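Local coordinates for protein carboxylesterase SOBER1 (Arabidopsis thaliana, PDB 6AVX) that hydrolyses carboxylic esters, preferring short acyl chains, shows phospholipase A2 activity on phosphatidylcholine, and dampens the plant hypersensitive response to the bacterial effector AvrBsT, at residues T6-L11 with F103-S108; S58-P63 with L107-A112; E64-V69 with M164-A169; L113-V118 with T152-S157; V130-V135 with T160-V165. The protein carries 1 engineered substitution. All blocks are in the same frame, centred on the assembly; numbering follows the deposited sequence.

Interaction 1. Residues T6-L11 with F103-S108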
# COMPACT_ATOMS: atom_id res chain seq x y z
N THR A 6 2.48 -8.83 16.20
CA THR A 6 2.21 -7.87 15.12
C THR A 6 2.88 -8.34 13.83
O THR A 6 4.02 -8.80 13.84
CB THR A 6 2.76 -6.50 15.49
OG1 THR A 6 2.14 -6.04 16.70
CG2 THR A 6 2.52 -5.50 14.38
N PHE A 7 2.16 -8.26 12.71
CA PHE A 7 2.66 -8.68 11.41
C PHE A 7 2.59 -7.48 10.49
O PHE A 7 1.54 -6.84 10.37
CB PHE A 7 1.76 -9.78 10.86
CG PHE A 7 2.14 -10.25 9.49
CD1 PHE A 7 3.26 -11.01 9.29
CD2 PHE A 7 1.37 -9.92 8.39
CE1 PHE A 7 3.62 -11.44 8.03
CE2 PHE A 7 1.72 -10.35 7.12
CZ PHE A 7 2.84 -11.10 6.94
N ILE A 8 3.71 -7.17 9.83
CA ILE A 8 3.80 -6.03 8.92
C ILE A 8 4.27 -6.55 7.57
O ILE A 8 5.40 -7.06 7.45
CB ILE A 8 4.75 -4.94 9.44
CG1 ILE A 8 4.35 -4.53 10.87
CG2 ILE A 8 4.73 -3.75 8.51
CD1 ILE A 8 5.29 -3.53 11.53
N LEU A 9 3.41 -6.43 6.57
CA LEU A 9 3.71 -6.80 5.20
C LEU A 9 4.08 -5.53 4.45
O LEU A 9 3.30 -4.58 4.44
CB LEU A 9 2.46 -7.43 4.58
CG LEU A 9 2.59 -7.88 3.14
CD1 LEU A 9 3.63 -8.97 3.04
CD2 LEU A 9 1.26 -8.34 2.58
N TRP A 10 5.25 -5.50 3.84
CA TRP A 10 5.72 -4.35 3.07
C TRP A 10 5.83 -4.72 1.61
O TRP A 10 6.50 -5.69 1.27
CB TRP A 10 7.10 -3.88 3.56
CG TRP A 10 7.48 -2.59 2.89
CD1 TRP A 10 7.99 -2.43 1.63
CD2 TRP A 10 7.32 -1.28 3.42
NE1 TRP A 10 8.15 -1.09 1.35
CE2 TRP A 10 7.75 -0.37 2.44
CE3 TRP A 10 6.88 -0.78 4.64
CZ2 TRP A 10 7.74 1.01 2.64
CZ3 TRP A 10 6.86 0.60 4.84
CH2 TRP A 10 7.30 1.46 3.85
N LEU A 11 5.21 -3.92 0.74
CA LEU A 11 5.12 -4.19 -0.69
C LEU A 11 5.95 -3.16 -1.45
O LEU A 11 5.63 -1.96 -1.43
CB LEU A 11 3.66 -4.15 -1.14
CG LEU A 11 2.76 -5.13 -0.40
CD1 LEU A 11 1.31 -4.96 -0.77
CD2 LEU A 11 3.22 -6.58 -0.60
N PHE A 103 -0.66 -5.22 9.56
CA PHE A 103 -0.50 -3.95 8.88
C PHE A 103 0.08 -4.20 7.50
O PHE A 103 1.04 -4.98 7.38
CB PHE A 103 0.41 -3.02 9.69
CG PHE A 103 -0.19 -2.64 10.99
CD1 PHE A 103 -0.09 -3.49 12.09
CD2 PHE A 103 -0.92 -1.48 11.11
CE1 PHE A 103 -0.71 -3.15 13.29
CE2 PHE A 103 -1.52 -1.15 12.32
CZ PHE A 103 -1.41 -1.99 13.39
N ILE A 104 -0.50 -3.59 6.48
CA ILE A 104 -0.02 -3.69 5.10
C ILE A 104 0.50 -2.32 4.71
O ILE A 104 -0.20 -1.32 4.90
CB ILE A 104 -1.15 -4.13 4.14
CG1 ILE A 104 -2.02 -5.25 4.73
CG2 ILE A 104 -0.55 -4.54 2.80
CD1 ILE A 104 -1.27 -6.50 5.08
N CYS A 105 1.70 -2.27 4.16
CA CYS A 105 2.32 -1.01 3.78
C CYS A 105 2.98 -1.17 2.42
O CYS A 105 3.36 -2.28 2.05
CB CYS A 105 3.44 -0.63 4.76
SG CYS A 105 3.06 -0.69 6.50
N GLY A 106 3.17 -0.07 1.71
CA GLY A 106 3.91 -0.18 0.47
C GLY A 106 4.15 1.15 -0.19
O GLY A 106 3.44 2.14 0.03
N LEU A 107 5.17 1.15 -1.05
CA LEU A 107 5.59 2.32 -1.81
C LEU A 107 5.12 2.26 -3.25
O LEU A 107 5.40 1.28 -3.95
CB LEU A 107 7.12 2.42 -1.80
CG LEU A 107 7.71 3.58 -2.61
CD1 LEU A 107 7.30 4.94 -2.03
CD2 LEU A 107 9.22 3.46 -2.69
N SER A 108 4.46 3.32 -3.70
CA SER A 108 4.14 3.56 -5.10
C SER A 108 3.27 2.43 -5.63
O SER A 108 2.16 2.25 -5.15
CB SER A 108 5.41 3.85 -5.90
OG SER A 108 5.03 4.41 -7.14
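Five backbone hydrogen bonds join F7-L11 to F103-L107 as neighbouring parallel strands. They alternate: F103 N gives to F7 O, L9 N to F103 O, C105 N to L9 O and L11 N to C105 O, the last at 2.8 Å from N to O. The terminal bond, L107 N to L11 O, is longer at 3.2 Å. Between them, CA-H groups lean on the same carbonyls, as where W10 CA lies 3.3 Å from C105 O.

Side chains pack on both faces of the pair. On the face of I8, W10, F103 and C105, the benzo-ring carbon W10 CE3 lies 3.4 Å from C105 CB. C105 SG, anti to its carbonyl carbon (chi1 -50°), turns instead to I8 CG2 at 4.0 Å and stands obliquely to the indole. On the other face L9 and one of two I104 conformers run side by side, I104 CD1 resting 3.9 Å from L9 CB, while L11 CD1 meets I104 CG2.

Helix 75-94 packs on this second face, and helix 198-212 on the first. Such parallel central strands, the second running into S108 at a GxSxG turn, are characteristic of the alpha/beta-hydrolase fold and its nucleophile elbow.

Interaction 2. Residues S58-P63 with L107-A112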
# COMPACT_ATOMS: atom_id res chain seq x y z
N SER A 58 7.12 -6.67 -10.92
CA SER A 58 6.00 -5.74 -11.01
C SER A 58 4.76 -6.41 -10.45
O SER A 58 4.40 -7.51 -10.88
CB SER A 58 5.76 -5.37 -12.47
OG SER A 58 4.62 -4.54 -12.56
N TRP A 59 4.09 -5.75 -9.50
CA TRP A 59 2.90 -6.35 -8.91
C TRP A 59 1.75 -6.47 -9.90
O TRP A 59 0.97 -7.41 -9.82
CB TRP A 59 2.44 -5.55 -7.68
CG TRP A 59 3.42 -5.59 -6.55
CD1 TRP A 59 4.20 -4.57 -6.11
CD2 TRP A 59 3.73 -6.72 -5.73
NE1 TRP A 59 4.99 -5.00 -5.07
CE2 TRP A 59 4.72 -6.31 -4.82
CE3 TRP A 59 3.28 -8.04 -5.68
CZ2 TRP A 59 5.27 -7.18 -3.88
CZ3 TRP A 59 3.83 -8.89 -4.75
CH2 TRP A 59 4.81 -8.46 -3.86
N PHE A 60 1.58 -5.48 -10.78
CA PHE A 60 0.47 -5.43 -11.73
C PHE A 60 0.88 -4.44 -12.82
O PHE A 60 1.75 -3.61 -12.62
CB PHE A 60 -0.84 -5.04 -11.03
CG PHE A 60 -0.80 -3.69 -10.35
CD1 PHE A 60 -0.99 -2.53 -11.08
CD2 PHE A 60 -0.61 -3.57 -8.98
CE1 PHE A 60 -0.95 -1.28 -10.45
CE2 PHE A 60 -0.58 -2.32 -8.35
CZ PHE A 60 -0.76 -1.18 -9.10
N ASP A 61 0.24 -4.53 -13.98
CA ASP A 61 0.70 -3.72 -15.09
C ASP A 61 0.37 -2.25 -14.84
O ASP A 61 -0.68 -1.92 -14.30
CB ASP A 61 0.09 -4.19 -16.40
CG ASP A 61 0.82 -3.66 -17.61
OD1 ASP A 61 1.98 -3.22 -17.50
OD2 ASP A 61 0.19 -3.71 -18.70
N VAL A 62 1.29 -1.39 -15.28
CA VAL A 62 1.20 0.06 -15.15
C VAL A 62 1.23 0.60 -16.58
O VAL A 62 2.27 0.53 -17.25
CB VAL A 62 2.36 0.61 -14.31
CG1 VAL A 62 2.30 2.13 -14.24
CG2 VAL A 62 2.35 -0.02 -12.92
N PRO A 63 0.11 1.10 -17.11
CA PRO A 63 0.10 1.51 -18.52
C PRO A 63 0.93 2.75 -18.82
O PRO A 63 1.50 2.84 -19.91
CB PRO A 63 -1.39 1.76 -18.82
CG PRO A 63 -2.13 0.99 -17.79
CD PRO A 63 -1.25 0.99 -16.56
N LEU A 107 5.17 1.15 -1.05
CA LEU A 107 5.59 2.32 -1.81
C LEU A 107 5.12 2.26 -3.25
O LEU A 107 5.40 1.28 -3.95
CB LEU A 107 7.12 2.42 -1.80
CG LEU A 107 7.71 3.58 -2.61
CD1 LEU A 107 7.30 4.94 -2.03
CD2 LEU A 107 9.22 3.46 -2.69
N SER A 108 4.46 3.32 -3.70
CA SER A 108 4.14 3.56 -5.10
C SER A 108 3.27 2.43 -5.63
O SER A 108 2.16 2.25 -5.15
CB SER A 108 5.41 3.85 -5.90
OG SER A 108 5.03 4.41 -7.14
N GLN A 109 3.75 1.63 -6.58
CA GLN A 109 2.97 0.48 -7.02
C GLN A 109 2.55 -0.39 -5.84
O GLN A 109 1.43 -0.89 -5.78
CB GLN A 109 3.79 -0.34 -8.02
CG GLN A 109 3.00 -1.46 -8.66
CD GLN A 109 3.87 -2.39 -9.46
OE1 GLN A 109 4.87 -2.90 -8.98
NE2 GLN A 109 3.48 -2.61 -10.71
N GLY A 110 3.45 -0.58 -4.87
CA GLY A 110 3.13 -1.36 -3.69
C GLY A 110 2.15 -0.66 -2.77
O GLY A 110 1.44 -1.32 -2.00
N GLY A 111 2.12 0.67 -2.80
CA GLY A 111 1.10 1.41 -2.07
C GLY A 111 -0.28 1.29 -2.70
O GLY A 111 -1.28 1.12 -2.00
N ALA A 112 -0.35 1.38 -4.03
CA ALA A 112 -1.60 1.08 -4.72
C ALA A 112 -2.08 -0.32 -4.39
O ALA A 112 -3.27 -0.55 -4.13
CB ALA A 112 -1.39 1.25 -6.22
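The side-chain amide of Q109 plugs into the loop S58-V62 with both of its polar atoms. Q109 NE2 gives a nearly straight hydrogen bond to S58 OG, 2.9 Å from N to O, with the hydroxyl oxygen lying in the amide plane. Q109 OE1 accepts from the backbone at 3.0 Å from W59 N, a donor that stands well above the carbonyl plane. F60 O also lies close, 2.8 Å from Q109 NE2.

Q109 gets this far because CG is anti to the backbone N (chi1 -173°) and the chain stays extended to CD. Its aliphatic part slides past F60 in the opposite direction, and Q109 CG sits over one face of the F60 ring, 4.0 Å from the ring centroid, in a CH-pi contact. A112 CB, one helical turn on, meets the rim of that ring at 3.8 Å from F60 CZ. V62 CG2 closes against NE2, and W59 CD1 lies near OE1, while the indole NE1 is bonded to H12 O.

Q109 directly follows S108, the probable nucleophile. Its buried amide, held at both polar atoms and flanked by F60, W59 and V62, ties the start of helix 109-120 to this loop.

Interaction 3. Residues E64-V69 with M164-A169. Engineered in segment 64-69: L67 (natural residue Phe).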
# COMPACT_ATOMS: atom_id res chain seq x y z
N GLU A 64 1.01 3.70 -17.90
CA GLU A 64 1.47 5.03 -18.24
C GLU A 64 2.11 5.68 -17.03
O GLU A 64 1.72 5.43 -15.88
CB GLU A 64 0.32 5.95 -18.66
CG GLU A 64 -0.05 5.89 -20.12
CD GLU A 64 -0.76 7.15 -20.59
OE1 GLU A 64 -0.92 8.09 -19.77
OE2 GLU A 64 -1.16 7.20 -21.77
N LEU A 65 3.07 6.54 -17.32
CA LEU A 65 3.59 7.43 -16.32
C LEU A 65 3.50 8.86 -16.88
O LEU A 65 3.58 9.07 -18.10
CB LEU A 65 5.03 7.06 -15.97
CG LEU A 65 5.23 5.60 -15.53
CD1 LEU A 65 6.71 5.22 -15.57
CD2 LEU A 65 4.65 5.30 -14.15
N PRO A 66 3.29 9.84 -16.00
CA PRO A 66 3.19 9.63 -14.55
C PRO A 66 1.79 9.22 -14.18
O PRO A 66 0.87 9.34 -14.98
CB PRO A 66 3.47 11.02 -13.99
CG PRO A 66 2.92 11.96 -15.06
CD PRO A 66 3.23 11.27 -16.36
N LEU A 67 1.62 8.72 -12.97
CA LEU A 67 0.29 8.46 -12.47
C LEU A 67 -0.31 9.80 -12.09
O LEU A 67 0.34 10.64 -11.46
CB LEU A 67 0.30 7.51 -11.28
CG LEU A 67 0.40 6.00 -11.56
CD1 LEU A 67 -0.85 5.48 -12.25
CD2 LEU A 67 1.63 5.67 -12.36
N LYS A 68 -1.54 10.03 -12.54
CA LYS A 68 -2.21 11.30 -12.38
C LYS A 68 -3.68 11.00 -12.16
O LYS A 68 -4.12 9.85 -12.23
CB LYS A 68 -2.06 12.19 -13.61
CG LYS A 68 -0.89 13.12 -13.52
CD LYS A 68 -0.75 14.03 -14.73
CE LYS A 68 -1.86 15.06 -14.82
NZ LYS A 68 -2.54 14.99 -16.15
N VAL A 69 -4.43 12.05 -11.85
CA VAL A 69 -5.87 11.93 -11.93
C VAL A 69 -6.21 11.70 -13.40
O VAL A 69 -5.82 12.49 -14.27
CB VAL A 69 -6.55 13.18 -11.36
CG1 VAL A 69 -8.06 13.03 -11.43
CG2 VAL A 69 -6.09 13.43 -9.92
N MET A 164 6.37 11.66 -10.34
CA MET A 164 6.19 10.33 -10.88
C MET A 164 4.81 9.78 -10.58
O MET A 164 4.18 9.21 -11.47
CB MET A 164 7.27 9.40 -10.37
CG MET A 164 8.60 9.81 -10.91
SD MET A 164 9.98 8.92 -10.22
CE MET A 164 9.59 7.25 -10.73
N VAL A 165 4.34 9.96 -9.36
CA VAL A 165 2.96 9.74 -8.98
C VAL A 165 2.53 11.08 -8.40
O VAL A 165 2.92 11.45 -7.29
CB VAL A 165 2.80 8.62 -7.96
CG1 VAL A 165 1.33 8.49 -7.55
CG2 VAL A 165 3.32 7.31 -8.53
N LEU A 166 1.82 11.87 -9.21
CA LEU A 166 1.56 13.25 -8.84
C LEU A 166 0.81 13.32 -7.52
O LEU A 166 -0.03 12.48 -7.21
CB LEU A 166 0.72 13.96 -9.90
CG LEU A 166 1.29 14.11 -11.30
CD1 LEU A 166 0.70 15.36 -11.89
CD2 LEU A 166 2.78 14.19 -11.35
N PHE A 167 1.12 14.36 -6.76
CA PHE A 167 0.45 14.58 -5.48
C PHE A 167 -1.07 14.57 -5.65
O PHE A 167 -1.79 14.04 -4.79
CB PHE A 167 0.96 15.91 -4.91
CG PHE A 167 0.45 16.23 -3.52
CD1 PHE A 167 0.92 15.56 -2.41
CD2 PHE A 167 -0.48 17.25 -3.33
CE1 PHE A 167 0.48 15.87 -1.14
CE2 PHE A 167 -0.93 17.56 -2.06
CZ PHE A 167 -0.45 16.87 -0.96
N GLU A 168 -1.57 15.11 -6.77
CA GLU A 168 -3.01 15.11 -7.00
C GLU A 168 -3.59 13.70 -7.09
O GLU A 168 -4.76 13.49 -6.76
CB GLU A 168 -3.35 15.89 -8.28
CG GLU A 168 -2.77 15.28 -9.55
CD GLU A 168 -3.50 15.74 -10.80
OE1 GLU A 168 -3.73 14.90 -11.70
OE2 GLU A 168 -3.85 16.94 -10.88
N ALA A 169 -2.81 12.72 -7.55
CA ALA A 169 -3.28 11.35 -7.56
C ALA A 169 -3.46 10.82 -6.15
O ALA A 169 -4.34 9.99 -5.90
CB ALA A 169 -2.32 10.45 -8.34
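L67 bridges its backbone to V165 through two hydrogen bonds, L67 N to M164 O and L166 N to L67 O, each 3.0 Å from N to O, so one residue of the loop is clasped between two peptides. P66, which follows a cis peptide bond, sets its CB against M164 O at 3.2 Å.

L67 is an engineered leucine, phenylalanine in the natural sequence. As deposited, L67 CB rests on both methyls of V165, 4.0 Å from V165 CG1, and the leucine side chain also touches W134. At the surface, L166 CD2 approaches P66 CB; the packing of K68 on L166 is doubtful as modelled.

Farther along, the carboxylate of E168 turns back to the loop. E168 OE1 takes a third hydrogen bond, 2.9 Å from V69 N, on its anti side and 24° out of the carboxylate plane. The same oxygen lies against V69 CG2. K68 NZ stands 4.6 Å from E168 OE1, not in contact, though the opposite charges may favour each other. A169 CB fills in behind the peptide of K68.

M164 and V165 lie two and three residues after D162, the probable charge-relay aspartate, and V165 also touches S108 and H194. A single beta bridge, with the E168 bond beside it, thus joins the loop before helix 75-94 to the loop carrying D162, beside the probable catalytic site of an alpha/beta-hydrolase.

Interaction 4. Residues L113-V118 with T152-S157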
# COMPACT_ATOMS: atom_id res chain seq x y z
N LEU A 113 -1.16 -1.28 -4.37
CA LEU A 113 -1.54 -2.65 -4.04
C LEU A 113 -1.97 -2.78 -2.60
O LEU A 113 -2.91 -3.53 -2.30
CB LEU A 113 -0.39 -3.61 -4.35
CG LEU A 113 -0.68 -5.08 -4.06
CD1 LEU A 113 -1.92 -5.57 -4.76
CD2 LEU A 113 0.53 -5.90 -4.45
N THR A 114 -1.31 -2.07 -1.70
CA THR A 114 -1.74 -2.03 -0.30
C THR A 114 -3.19 -1.61 -0.20
O THR A 114 -3.99 -2.24 0.49
CB THR A 114 -0.84 -1.07 0.51
OG1 THR A 114 0.45 -1.65 0.67
CG2 THR A 114 -1.41 -0.76 1.88
N LEU A 115 -3.53 -0.51 -0.87
CA LEU A 115 -4.89 -0.01 -0.79
C LEU A 115 -5.88 -1.04 -1.30
O LEU A 115 -6.89 -1.33 -0.64
CB LEU A 115 -5.00 1.28 -1.60
CG LEU A 115 -6.34 1.98 -1.40
CD1 LEU A 115 -6.36 2.73 -0.08
CD2 LEU A 115 -6.64 2.92 -2.56
N ALA A 116 -5.63 -1.58 -2.48
CA ALA A 116 -6.55 -2.55 -3.05
C ALA A 116 -6.69 -3.77 -2.16
O ALA A 116 -7.79 -4.31 -1.98
CB ALA A 116 -6.05 -2.97 -4.43
N SER A 117 -5.57 -4.22 -1.59
CA SER A 117 -5.59 -5.44 -0.78
C SER A 117 -6.37 -5.24 0.50
O SER A 117 -7.13 -6.12 0.92
CB SER A 117 -4.17 -5.88 -0.47
OG SER A 117 -3.45 -6.24 -1.65
N VAL A 118 -6.17 -4.11 1.17
CA VAL A 118 -6.89 -3.84 2.41
C VAL A 118 -8.38 -3.69 2.14
O VAL A 118 -9.21 -4.25 2.87
CB VAL A 118 -6.30 -2.60 3.09
CG1 VAL A 118 -7.21 -2.11 4.20
CG2 VAL A 118 -4.87 -2.89 3.58
N THR A 152 -10.91 -0.68 8.33
CA THR A 152 -9.45 -0.67 8.43
C THR A 152 -8.96 0.74 8.19
O THR A 152 -9.27 1.32 7.15
CB THR A 152 -8.82 -1.62 7.42
OG1 THR A 152 -9.32 -2.94 7.67
CG2 THR A 152 -7.30 -1.61 7.55
N PRO A 153 -8.21 1.34 9.11
CA PRO A 153 -7.74 2.71 8.87
C PRO A 153 -6.63 2.74 7.83
O PRO A 153 -5.81 1.83 7.73
CB PRO A 153 -7.21 3.15 10.24
CG PRO A 153 -6.88 1.92 10.94
CD PRO A 153 -7.81 0.84 10.43
N ILE A 154 -6.64 3.81 7.04
CA ILE A 154 -5.62 4.06 6.02
C ILE A 154 -4.82 5.29 6.43
O ILE A 154 -5.40 6.32 6.80
CB ILE A 154 -6.25 4.29 4.64
CG1 ILE A 154 -7.14 3.12 4.22
CG2 ILE A 154 -5.17 4.53 3.60
CD1 ILE A 154 -6.44 1.78 4.06
N LEU A 155 -3.51 5.19 6.36
CA LEU A 155 -2.62 6.34 6.46
C LEU A 155 -1.95 6.51 5.10
O LEU A 155 -1.22 5.62 4.67
CB LEU A 155 -1.57 6.14 7.54
CG LEU A 155 -0.47 7.21 7.58
CD1 LEU A 155 -1.04 8.59 7.89
CD2 LEU A 155 0.58 6.85 8.58
N TRP A 156 -2.21 7.62 4.44
CA TRP A 156 -1.65 7.91 3.13
C TRP A 156 -0.62 9.01 3.27
O TRP A 156 -0.96 10.10 3.73
CB TRP A 156 -2.76 8.38 2.20
CG TRP A 156 -2.39 8.40 0.76
CD1 TRP A 156 -1.44 9.16 0.16
CD2 TRP A 156 -2.96 7.60 -0.28
NE1 TRP A 156 -1.38 8.88 -1.19
CE2 TRP A 156 -2.32 7.92 -1.48
CE3 TRP A 156 -3.97 6.63 -0.29
CZ2 TRP A 156 -2.66 7.32 -2.68
CZ3 TRP A 156 -4.30 6.03 -1.47
CH2 TRP A 156 -3.65 6.38 -2.66
N SER A 157 0.62 8.74 2.87
CA SER A 157 1.73 9.68 2.93
C SER A 157 2.12 10.00 1.50
O SER A 157 2.26 9.09 0.68
CB SER A 157 2.92 9.02 3.63
OG SER A 157 2.60 8.69 4.98
O HOH W 1 -9.22 -4.73 5.68
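A water grips both sides of this contact: it gives a hydrogen bond to V118 O at 2.9 Å and accepts one from T152 OG1 at 2.7 Å. T152 OG1 is also bonded to L125 N. Here helix 109-120 of the alpha/beta-hydrolase fold packs on the central parallel sheet, nearly antiparallel to strand 154-159, with 10.6 Å between the axes of the short segments.

Beside the water the contact becomes wholly apolar. V118 CG1, anti to the backbone N (chi1 167°), drops onto T152 CG2 at 3.4 Å, tight for two methyls, and also reaches I154 CD1. The two branched side chains of V118 and T152 meet at a slant.

One turn earlier, L115 spans the gap to W156. The leucine and the indole cross at about a right angle, and the leucine comes to the rim: L115 CD2 lies near the ring plane, 4.0 Å from W156 CZ3, with CD1 almost as close to the same atom. L115 CD1 touches I154 CD1 as well, so I154 receives a methyl from each helical turn. W156 NE1 is held by H158 ND1, and its ring meets those of F186 and H158.

Within the helix, L113 O takes two donors from opposite faces of its carbonyl plane, S117 N and S117 OG, the hydroxyl at 2.8 Å.

Interaction 5. Residues V130-V135 with T160-V165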
# COMPACT_ATOMS: atom_id res chain seq x y z
N VAL A 130 -0.13 3.65 2.87
CA VAL A 130 0.18 3.88 1.46
C VAL A 130 1.23 4.98 1.40
O VAL A 130 1.03 6.05 1.98
CB VAL A 130 -1.09 4.30 0.71
CG1 VAL A 130 -0.76 4.69 -0.73
CG2 VAL A 130 -2.16 3.21 0.78
N LEU A 131 2.34 4.73 0.71
CA LEU A 131 3.36 5.75 0.51
C LEU A 131 3.41 6.07 -0.97
O LEU A 131 3.76 5.21 -1.79
CB LEU A 131 4.73 5.29 1.00
CG LEU A 131 4.91 5.08 2.51
CD1 LEU A 131 4.30 3.77 3.00
CD2 LEU A 131 6.38 5.13 2.87
N SER A 132 3.02 7.27 -1.32
CA SER A 132 3.17 7.76 -2.69
C SER A 132 2.49 6.85 -3.71
O SER A 132 3.00 6.60 -4.80
CB SER A 132 4.64 7.95 -3.04
OG SER A 132 5.28 8.73 -2.03
N GLY A 133 1.30 6.36 -3.35
CA GLY A 133 0.54 5.48 -4.20
C GLY A 133 -0.52 6.19 -5.00
O GLY A 133 -0.50 7.40 -5.20
N TRP A 134 -1.47 5.39 -5.48
CA TRP A 134 -2.59 5.90 -6.26
C TRP A 134 -3.73 4.91 -6.10
O TRP A 134 -3.55 3.81 -5.59
CB TRP A 134 -2.21 6.10 -7.72
CG TRP A 134 -1.86 4.84 -8.48
CD1 TRP A 134 -2.72 4.07 -9.21
CD2 TRP A 134 -0.57 4.25 -8.63
NE1 TRP A 134 -2.04 3.04 -9.79
CE2 TRP A 134 -0.71 3.13 -9.47
CE3 TRP A 134 0.70 4.57 -8.16
CZ2 TRP A 134 0.36 2.32 -9.83
CZ3 TRP A 134 1.77 3.78 -8.52
CH2 TRP A 134 1.60 2.67 -9.37
N VAL A 135 -4.92 5.31 -6.55
CA VAL A 135 -6.10 4.45 -6.49
C VAL A 135 -6.11 3.59 -7.75
O VAL A 135 -6.24 4.13 -8.85
CB VAL A 135 -7.39 5.28 -6.39
CG1 VAL A 135 -8.60 4.37 -6.30
CG2 VAL A 135 -7.33 6.18 -5.16
N THR A 160 4.70 16.37 -1.79
CA THR A 160 4.04 17.38 -2.60
C THR A 160 4.73 17.59 -3.94
O THR A 160 4.08 18.04 -4.89
CB THR A 160 3.98 18.73 -1.88
OG1 THR A 160 5.30 19.21 -1.62
CG2 THR A 160 3.22 18.63 -0.57
N ASP A 161 6.01 17.27 -4.05
CA ASP A 161 6.80 17.55 -5.24
C ASP A 161 6.98 16.33 -6.12
O ASP A 161 7.81 16.35 -7.04
CB ASP A 161 8.15 18.14 -4.85
CG ASP A 161 8.04 19.56 -4.31
OD1 ASP A 161 6.91 19.99 -3.97
OD2 ASP A 161 9.09 20.25 -4.21
N ASP A 162 6.21 15.27 -5.88
CA ASP A 162 6.33 14.03 -6.63
C ASP A 162 5.85 14.25 -8.06
O ASP A 162 4.69 14.63 -8.29
CB ASP A 162 5.47 12.99 -5.91
CG ASP A 162 5.72 11.57 -6.37
OD1 ASP A 162 6.09 11.34 -7.54
OD2 ASP A 162 5.52 10.65 -5.53
N ARG A 163 6.72 13.99 -9.04
CA ARG A 163 6.40 14.09 -10.46
C ARG A 163 6.31 12.74 -11.12
O ARG A 163 6.17 12.66 -12.35
CB ARG A 163 7.42 14.99 -11.18
CG ARG A 163 7.43 16.42 -10.64
CD ARG A 163 8.13 17.40 -11.57
NE ARG A 163 7.60 17.34 -12.94
CZ ARG A 163 8.34 17.28 -14.05
NH1 ARG A 163 9.66 17.30 -13.99
NH2 ARG A 163 7.74 17.22 -15.23
N MET A 164 6.37 11.66 -10.34
CA MET A 164 6.19 10.33 -10.88
C MET A 164 4.81 9.78 -10.58
O MET A 164 4.18 9.21 -11.47
CB MET A 164 7.27 9.40 -10.37
CG MET A 164 8.60 9.81 -10.91
SD MET A 164 9.98 8.92 -10.22
CE MET A 164 9.59 7.25 -10.73
N VAL A 165 4.34 9.96 -9.36
CA VAL A 165 2.96 9.74 -8.98
C VAL A 165 2.53 11.08 -8.40
O VAL A 165 2.92 11.45 -7.29
CB VAL A 165 2.80 8.62 -7.96
CG1 VAL A 165 1.33 8.49 -7.55
CG2 VAL A 165 3.32 7.31 -8.53
O HOH W 2 5.69 11.19 -2.94
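V165 wedges its two methyls between the indole of W134 and the turn after strand 127-131. The valine crosses the tryptophan at about a right angle, with V165 CG2 lying 3.8 Å from W134 CE3. V165 CG1, anti to the valine N, faces the carbonyl oxygens instead, 3.2 Å from G133 O and a little farther from S132 O. Both oxygens are buried here and have no hydrogen-bonding partner in the model.

The remaining link is polar and runs through one water, which donates to S132 OG and to D162 OD2, 2.7 Å from each. D162 is probably the acid of the Ser-His-Asp charge relay, and its OD2 also bonds to H194 ND1, as expected of an alpha/beta-hydrolase triad; W134 also touches S108. The other carboxylate oxygen, D162 OD1, folds back on its own loop. D162 OD1 accepts from M164 N nearly along its C-O axis, an Asx turn, and from V165 N, 2.9 Å away and above the carboxylate plane. These two backbone donors fix the rotation of the carboxylate, leaving OD2 directed to the histidine and the water, and S132 CB lies 3.8 Å from D162 OD2.

In the fold
Interactions 1, 2, 4 and 5 are buried; only interaction 3 lies partly at the surface. Interaction 1 pairs two strands of the central sheet through backbone bonds, and interaction 4 lays helix 109-120 on the same sheet through methyls and one water. Interactions 2, 3 and 5 gather around the probable catalytic residues. Interaction 2 shares L107 and S108 with interaction 1, but a side-chain amide carries it; interactions 3 and 5 share M164 and V165, with centres about 6 Å apart. S108 joins several of them: S108 N lies 2.8 Å from L131 O of interaction 5. W134 packs on L67, Q109 and A112, connecting interaction 5 to both loop contacts.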